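Local structure of NADPH-flavin oxidoreductase (Helicobacter pylori, 2H0U) at residues Asn124-Asn129 / Phe135-Lys140. The protein binds flavin mononucleotide as a nitroreductase-family flavoprotein and probably uses NAD(P)H in its oxidoreductase reactions. Numbering follows the deposited sequence.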
# COMPACT_ATOMS: atom_id res chain seq x y z
N ASN A 124 2.27 -21.33 3.80
CA ASN A 124 3.44 -21.80 3.06
C ASN A 124 3.94 -20.81 2.04
O ASN A 124 5.12 -20.43 2.06
CB ASN A 124 3.14 -23.13 2.41
CG ASN A 124 2.78 -24.20 3.44
OD1 ASN A 124 1.94 -25.06 3.17
ND2 ASN A 124 3.39 -24.13 4.62
N ASP A 125 3.06 -20.39 1.13
CA ASP A 125 3.49 -19.41 0.12
C ASP A 125 3.99 -18.12 0.74
O ASP A 125 5.02 -17.59 0.30
CB ASP A 125 2.38 -19.07 -0.87
CG ASP A 125 2.02 -20.24 -1.78
OD1 ASP A 125 2.85 -21.12 -1.96
OD2 ASP A 125 0.91 -20.26 -2.31
N MSE A 126 3.27 -17.61 1.74
CA MSE A 126 3.57 -16.30 2.34
C MSE A 126 4.19 -16.33 3.76
O MSE A 126 4.53 -15.28 4.33
CB MSE A 126 2.30 -15.42 2.34
CG MSE A 126 1.70 -15.33 0.99
SE MSE A 126 0.86 -13.62 0.64
CE MSE A 126 1.64 -12.44 1.97
N LYS A 127 4.31 -17.53 4.31
CA LYS A 127 4.94 -17.74 5.61
C LYS A 127 4.25 -16.88 6.69
O LYS A 127 4.93 -16.20 7.46
CB LYS A 127 6.45 -17.41 5.53
CG LYS A 127 7.27 -18.36 4.64
CD LYS A 127 6.85 -19.81 4.85
CE LYS A 127 7.14 -20.35 6.27
NZ LYS A 127 6.99 -21.83 6.35
N LEU A 128 2.92 -16.88 6.70
CA LEU A 128 2.15 -16.12 7.71
C LEU A 128 1.89 -17.07 8.86
O LEU A 128 0.81 -17.69 8.94
CB LEU A 128 0.83 -15.59 7.15
CG LEU A 128 0.94 -14.74 5.88
CD1 LEU A 128 -0.41 -14.15 5.51
CD2 LEU A 128 1.98 -13.61 6.10
N ASN A 129 2.89 -17.18 9.72
CA ASN A 129 2.91 -18.22 10.75
C ASN A 129 2.91 -17.71 12.16
O ASN A 129 3.17 -18.47 13.11
CB ASN A 129 4.13 -19.10 10.57
CG ASN A 129 4.33 -19.55 9.15
OD1 ASN A 129 5.36 -19.27 8.56
ND2 ASN A 129 3.36 -20.27 8.60
N PHE A 135 -0.96 -10.12 11.06
CA PHE A 135 -1.38 -8.71 11.21
C PHE A 135 -0.69 -7.81 10.16
O PHE A 135 -1.36 -6.98 9.50
CB PHE A 135 -1.10 -8.18 12.60
CG PHE A 135 -1.39 -6.73 12.70
CD1 PHE A 135 -2.71 -6.30 12.74
CD2 PHE A 135 -0.38 -5.81 12.55
CE1 PHE A 135 -3.00 -4.92 12.75
CE2 PHE A 135 -0.66 -4.44 12.57
CZ PHE A 135 -1.97 -4.00 12.66
N ASP A 136 0.62 -7.96 9.99
CA ASP A 136 1.32 -7.11 9.02
C ASP A 136 0.87 -7.37 7.58
O ASP A 136 0.90 -6.47 6.76
CB ASP A 136 2.83 -7.21 9.13
CG ASP A 136 3.37 -6.44 10.32
OD1 ASP A 136 2.72 -5.48 10.78
OD2 ASP A 136 4.47 -6.80 10.80
N TRP A 137 0.49 -8.62 7.28
CA TRP A 137 -0.11 -8.94 5.98
C TRP A 137 -1.44 -8.16 5.72
O TRP A 137 -1.62 -7.54 4.67
CB TRP A 137 -0.34 -10.46 5.83
CG TRP A 137 -1.10 -10.80 4.57
CD1 TRP A 137 -0.64 -10.75 3.27
CD2 TRP A 137 -2.47 -11.24 4.51
NE1 TRP A 137 -1.66 -11.14 2.42
CE2 TRP A 137 -2.78 -11.46 3.16
CE3 TRP A 137 -3.47 -11.47 5.49
CZ2 TRP A 137 -4.05 -11.90 2.73
CZ3 TRP A 137 -4.73 -11.91 5.08
CH2 TRP A 137 -5.00 -12.14 3.69
N ALA A 138 -2.32 -8.14 6.71
CA ALA A 138 -3.56 -7.36 6.60
C ALA A 138 -3.24 -5.88 6.53
O ALA A 138 -3.94 -5.10 5.83
CB ALA A 138 -4.48 -7.65 7.80
N SER A 139 -2.24 -5.46 7.30
CA SER A 139 -1.78 -4.04 7.27
C SER A 139 -1.30 -3.59 5.89
O SER A 139 -1.61 -2.49 5.43
CB SER A 139 -0.67 -3.85 8.33
OG SER A 139 -0.08 -2.53 8.28
N LYS A 140 -0.55 -4.44 5.20
CA LYS A 140 -0.18 -4.15 3.80
C LYS A 140 -1.41 -3.78 2.93
O LYS A 140 -1.33 -2.86 2.08
CB LYS A 140 0.57 -5.37 3.19
CG LYS A 140 1.99 -5.56 3.79
CD LYS A 140 2.65 -6.86 3.21
CE LYS A 140 3.80 -7.26 4.16
NZ LYS A 140 4.65 -8.32 3.46
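The CA atoms of L128 and W137 are the nearest across segments 124-129 and 135-140, at 7.7 Å. Helix 113-125 has just ended: K127, with positive phi, is the first residue to leave helical geometry, and L128 is the centre of an inverse gamma turn whose N129 N to K127 O bond is weak at 3.2 Å. Segment 135-140 remains helical, as the S139 N to F135 O bond of 2.8 Å attests. CD1 of L128 lies over one face of the W137 indole, 3.9 Å from the centroid of the five-membered ring and 26° off its normal, a CH-pi geometry. The ring is carried out from its helix by a CG anti to the backbone N (chi1 173°). Selenomethionine M126 approaches obliquely, its SE 4.7 Å from the same centroid and 50° off the normal, a Met-aromatic contact; the placement of its CE is doubtful. W137 NE1 is hydrogen-bonded to OE1 of E164 of the second subunit, an FMN-binding residue that also packs on M126; the W137 side chain lies about 6 Å from a bound FMN. The contact thus joins the loop just after helix 113-125 to helix 131-155 at the dimer interface, while A138 packs on A85 of strand 79-86.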